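Obg-like ATPase 1 (Schizosaccharomyces pombe, PDB 1NI3) hydrolyzes ATP, and GTP less efficiently, with magnesium as cofactor, and negatively regulates the G2/M transition of the cell cycle. Local coordinates at residues G326-F340 / G374-K388. Residues are numbered along the deposited sequence; the frame is centred on the assembly and turned at random.
Sequences GTKAPQAAGVIHTDF and GKEYVMESGDIAHWK
W387 lays its indole against helix 329-336, with A333 CB centred over one face, 3.5 Å from the centroid of the six-membered ring. A385 CB lies over the opposite face, toward the rim, so methyls of helix and strand hold the indole between them. The I336 side chain crosses obliquely and brings CD1 to the indole edge, in plane, near NE1. F340 meets W387 CB and CD1: both lie over the phenyl face, CD1 toward the rim, and the five-membered ring turns its edge to that same ring in an edge-to-face pair, planes at 50°.

Before the helix, two backbone bonds fasten 326-340 to 374-388 around a single bridge between K328 and V378. M379 N donates to T327 O at 2.9 Å, while A329 N donates to Y377 O. K328 CB packs on Y377 O; CG also touches Y377 O and meets V378 CG1, the latter at 3.4 Å; CD has E376 OE1 and K375 O within 4.0 Å, both on the same side. A bend at chi3 (-72°) sets CE 4.1 Å from E376 OE1, and NZ ends 3.3 Å from that oxygen, a weak hydrogen bond within a salt bridge.

Further inside, CG of the selenomethionine M379 lies 3.5 Å from A332 CB, and bends at chi2 and chi3 turn SE to A329 CA and CE back to A332 CB. The helix is thus seated against the loop 374-379 and W387, just past strand 384-386, while V335 and I336 lie on strands 307-312 and 317-324, the helix-on-sheet packing of the ubiquitin-like β-grasp fold found in TGS domains.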
# COMPACT_ATOMS: atom_id res chain seq x y z
N GLY A 326 0.07 15.06 2.51
CA GLY A 326 0.33 16.47 2.75
C GLY A 326 0.26 17.35 1.53
O GLY A 326 0.85 18.43 1.50
N THR A 327 -0.49 16.92 0.53
CA THR A 327 -0.59 17.67 -0.70
C THR A 327 -1.35 18.97 -0.54
O THR A 327 -2.31 19.06 0.23
CB THR A 327 -1.25 16.84 -1.79
OG1 THR A 327 -0.55 15.59 -1.91
CG2 THR A 327 -1.19 17.56 -3.12
N LYS A 328 -0.92 19.98 -1.28
CA LYS A 328 -1.56 21.28 -1.22
C LYS A 328 -2.46 21.54 -2.42
O LYS A 328 -2.17 21.15 -3.55
CB LYS A 328 -0.50 22.38 -1.05
CG LYS A 328 -0.03 22.56 0.40
CD LYS A 328 1.05 23.65 0.55
CE LYS A 328 2.39 23.20 -0.02
NZ LYS A 328 3.45 24.25 0.08
N ALA A 329 -3.57 22.22 -2.13
CA ALA A 329 -4.59 22.57 -3.11
C ALA A 329 -4.15 22.66 -4.57
O ALA A 329 -4.67 21.94 -5.41
CB ALA A 329 -5.26 23.87 -2.68
N PRO A 330 -3.18 23.54 -4.89
CA PRO A 330 -2.77 23.62 -6.30
C PRO A 330 -2.45 22.24 -6.89
O PRO A 330 -3.05 21.83 -7.88
CB PRO A 330 -1.55 24.54 -6.25
CG PRO A 330 -1.87 25.44 -5.10
CD PRO A 330 -2.40 24.47 -4.06
N GLN A 331 -1.51 21.54 -6.27
CA GLN A 331 -1.12 20.21 -6.74
C GLN A 331 -2.34 19.30 -6.82
O GLN A 331 -2.55 18.63 -7.83
CB GLN A 331 -0.08 19.59 -5.80
CG GLN A 331 1.21 20.37 -5.71
CD GLN A 331 1.04 21.68 -4.94
OE1 GLN A 331 1.65 22.69 -5.28
NE2 GLN A 331 0.24 21.64 -3.88
N ALA A 332 -3.13 19.28 -5.75
CA ALA A 332 -4.34 18.46 -5.70
C ALA A 332 -5.18 18.69 -6.95
O ALA A 332 -5.66 17.75 -7.57
CB ALA A 332 -5.15 18.81 -4.47
N ALA A 333 -5.38 19.95 -7.29
CA ALA A 333 -6.16 20.31 -8.46
C ALA A 333 -5.45 19.82 -9.71
O ALA A 333 -6.08 19.39 -10.68
CB ALA A 333 -6.34 21.82 -8.51
N GLY A 334 -4.12 19.90 -9.70
CA GLY A 334 -3.35 19.47 -10.85
C GLY A 334 -3.73 18.05 -11.22
O GLY A 334 -3.74 17.69 -12.39
N VAL A 335 -4.05 17.26 -10.20
CA VAL A 335 -4.43 15.86 -10.38
C VAL A 335 -5.48 15.66 -11.50
O VAL A 335 -5.32 14.79 -12.36
CB VAL A 335 -4.96 15.27 -9.06
CG1 VAL A 335 -5.38 13.83 -9.25
CG2 VAL A 335 -3.88 15.37 -7.99
N ILE A 336 -6.52 16.49 -11.49
CA ILE A 336 -7.57 16.40 -12.50
C ILE A 336 -7.12 16.92 -13.86
O ILE A 336 -7.12 16.19 -14.85
CB ILE A 336 -8.82 17.18 -12.05
CG1 ILE A 336 -9.33 16.59 -10.74
CG2 ILE A 336 -9.89 17.13 -13.13
CD1 ILE A 336 -10.62 17.19 -10.26
N HIS A 337 -6.74 18.19 -13.89
CA HIS A 337 -6.26 18.82 -15.12
C HIS A 337 -5.05 19.66 -14.76
O HIS A 337 -5.10 20.48 -13.83
CB HIS A 337 -7.35 19.70 -15.75
CG HIS A 337 -8.51 18.93 -16.32
ND1 HIS A 337 -8.35 17.85 -17.15
CD2 HIS A 337 -9.85 19.12 -16.19
CE1 HIS A 337 -9.54 17.40 -17.52
NE2 HIS A 337 -10.47 18.16 -16.95
N THR A 338 -3.96 19.46 -15.49
CA THR A 338 -2.71 20.18 -15.27
C THR A 338 -2.93 21.68 -15.12
O THR A 338 -2.35 22.32 -14.24
CB THR A 338 -1.73 19.94 -16.43
OG1 THR A 338 -1.73 18.55 -16.78
CG2 THR A 338 -0.32 20.35 -16.02
N ASP A 339 -3.77 22.23 -15.99
CA ASP A 339 -4.08 23.66 -15.98
C ASP A 339 -4.48 24.13 -14.58
O ASP A 339 -3.97 25.15 -14.10
CB ASP A 339 -5.22 23.98 -16.95
CG ASP A 339 -4.90 23.59 -18.37
OD1 ASP A 339 -3.85 24.02 -18.89
OD2 ASP A 339 -5.71 22.85 -18.98
N PHE A 340 -5.39 23.40 -13.95
CA PHE A 340 -5.87 23.74 -12.61
C PHE A 340 -4.76 24.25 -11.70
O PHE A 340 -4.96 25.21 -10.95
CB PHE A 340 -6.52 22.52 -11.97
CG PHE A 340 -7.91 22.23 -12.47
CD1 PHE A 340 -8.37 20.92 -12.55
CD2 PHE A 340 -8.76 23.26 -12.85
CE1 PHE A 340 -9.65 20.65 -13.00
CE2 PHE A 340 -10.05 23.00 -13.30
CZ PHE A 340 -10.49 21.69 -13.38
N GLY A 374 -6.43 29.06 -0.87
CA GLY A 374 -5.44 29.48 -1.84
C GLY A 374 -4.30 28.50 -2.04
O GLY A 374 -4.44 27.31 -1.76
N LYS A 375 -3.17 28.99 -2.53
CA LYS A 375 -2.03 28.13 -2.79
C LYS A 375 -1.45 27.46 -1.55
O LYS A 375 -0.98 26.32 -1.63
CB LYS A 375 -0.94 28.92 -3.52
CG LYS A 375 -1.35 29.32 -4.93
CD LYS A 375 -0.31 30.20 -5.62
CE LYS A 375 -0.35 31.64 -5.13
NZ LYS A 375 0.60 32.52 -5.88
N GLU A 376 -1.47 28.13 -0.41
CA GLU A 376 -0.91 27.53 0.79
C GLU A 376 -1.92 26.77 1.62
O GLU A 376 -2.07 27.01 2.82
CB GLU A 376 -0.24 28.60 1.67
CG GLU A 376 0.95 29.27 1.01
CD GLU A 376 1.87 28.29 0.31
OE1 GLU A 376 2.12 27.19 0.87
OE2 GLU A 376 2.35 28.61 -0.79
N TYR A 377 -2.62 25.83 0.99
CA TYR A 377 -3.61 25.03 1.70
C TYR A 377 -3.39 23.54 1.48
O TYR A 377 -3.42 23.06 0.35
CB TYR A 377 -5.03 25.37 1.25
CG TYR A 377 -6.08 24.47 1.87
CD1 TYR A 377 -6.39 24.57 3.23
CD2 TYR A 377 -6.72 23.47 1.13
CE1 TYR A 377 -7.32 23.72 3.82
CE2 TYR A 377 -7.64 22.60 1.72
CZ TYR A 377 -7.93 22.73 3.07
OH TYR A 377 -8.82 21.88 3.69
N VAL A 378 -3.17 22.83 2.58
CA VAL A 378 -2.99 21.39 2.50
C VAL A 378 -4.38 20.78 2.57
O VAL A 378 -5.12 21.01 3.53
CB VAL A 378 -2.12 20.84 3.66
CG1 VAL A 378 -0.67 21.19 3.42
CG2 VAL A 378 -2.60 21.42 4.98
N MSE A 379 -4.73 20.02 1.54
CA MSE A 379 -6.04 19.38 1.46
C MSE A 379 -6.32 18.55 2.70
O MSE A 379 -5.41 18.10 3.40
CB MSE A 379 -6.10 18.47 0.22
CG MSE A 379 -5.80 19.17 -1.09
SE MSE A 379 -7.15 20.49 -1.53
CE MSE A 379 -8.39 19.39 -2.54
N GLU A 380 -7.60 18.36 2.98
CA GLU A 380 -7.99 17.57 4.13
C GLU A 380 -8.80 16.38 3.64
O GLU A 380 -9.71 16.52 2.81
CB GLU A 380 -8.79 18.44 5.10
CG GLU A 380 -7.97 19.60 5.65
CD GLU A 380 -8.77 20.54 6.53
OE1 GLU A 380 -9.39 20.06 7.51
OE2 GLU A 380 -8.77 21.75 6.25
N SER A 381 -8.44 15.21 4.14
CA SER A 381 -9.10 13.97 3.76
C SER A 381 -10.60 14.14 3.74
O SER A 381 -11.19 14.51 4.75
CB SER A 381 -8.71 12.86 4.73
OG SER A 381 -9.18 11.61 4.27
N GLY A 382 -11.20 13.87 2.59
CA GLY A 382 -12.64 13.98 2.48
C GLY A 382 -13.10 15.28 1.85
O GLY A 382 -14.24 15.39 1.40
N ASP A 383 -12.22 16.26 1.82
CA ASP A 383 -12.57 17.56 1.25
C ASP A 383 -13.31 17.45 -0.09
O ASP A 383 -12.95 16.65 -0.96
CB ASP A 383 -11.32 18.42 1.09
CG ASP A 383 -11.01 19.24 2.34
OD1 ASP A 383 -11.73 19.09 3.35
OD2 ASP A 383 -10.05 20.05 2.29
N ILE A 384 -14.36 18.26 -0.25
CA ILE A 384 -15.12 18.31 -1.50
C ILE A 384 -14.66 19.61 -2.11
O ILE A 384 -14.97 20.68 -1.60
CB ILE A 384 -16.65 18.39 -1.27
CG1 ILE A 384 -17.19 17.06 -0.73
CG2 ILE A 384 -17.34 18.70 -2.59
CD1 ILE A 384 -16.70 16.73 0.65
N ALA A 385 -13.91 19.52 -3.20
CA ALA A 385 -13.39 20.71 -3.84
C ALA A 385 -13.95 21.00 -5.21
O ALA A 385 -14.56 20.14 -5.85
CB ALA A 385 -11.87 20.64 -3.90
N HIS A 386 -13.73 22.23 -5.66
CA HIS A 386 -14.19 22.68 -6.97
C HIS A 386 -13.26 23.76 -7.53
O HIS A 386 -13.12 24.83 -6.95
CB HIS A 386 -15.62 23.21 -6.88
CG HIS A 386 -15.97 24.18 -7.97
ND1 HIS A 386 -15.76 25.53 -7.85
CD2 HIS A 386 -16.45 23.97 -9.22
CE1 HIS A 386 -16.09 26.12 -8.99
NE2 HIS A 386 -16.51 25.20 -9.83
N TRP A 387 -12.64 23.45 -8.67
CA TRP A 387 -11.72 24.37 -9.33
C TRP A 387 -12.42 25.03 -10.51
O TRP A 387 -13.38 24.46 -11.05
CB TRP A 387 -10.48 23.63 -9.85
CG TRP A 387 -10.09 22.40 -9.07
CD1 TRP A 387 -10.16 21.11 -9.49
CD2 TRP A 387 -9.59 22.36 -7.72
NE1 TRP A 387 -9.75 20.26 -8.48
CE2 TRP A 387 -9.40 21.01 -7.39
CE3 TRP A 387 -9.30 23.34 -6.76
CZ2 TRP A 387 -8.92 20.60 -6.13
CZ3 TRP A 387 -8.83 22.94 -5.51
CH2 TRP A 387 -8.64 21.58 -5.21
N LYS A 388 -11.97 26.23 -10.90
CA LYS A 388 -12.60 26.90 -12.04
C LYS A 388 -11.67 26.92 -13.26
O LYS A 388 -10.44 26.94 -13.05
CB LYS A 388 -13.00 28.33 -11.68
CG LYS A 388 -13.93 28.97 -12.71
CD LYS A 388 -15.33 28.36 -12.68
CE LYS A 388 -16.06 28.73 -11.39
NZ LYS A 388 -17.48 28.30 -11.38
O HOH W 1 -3.33 16.88 1.91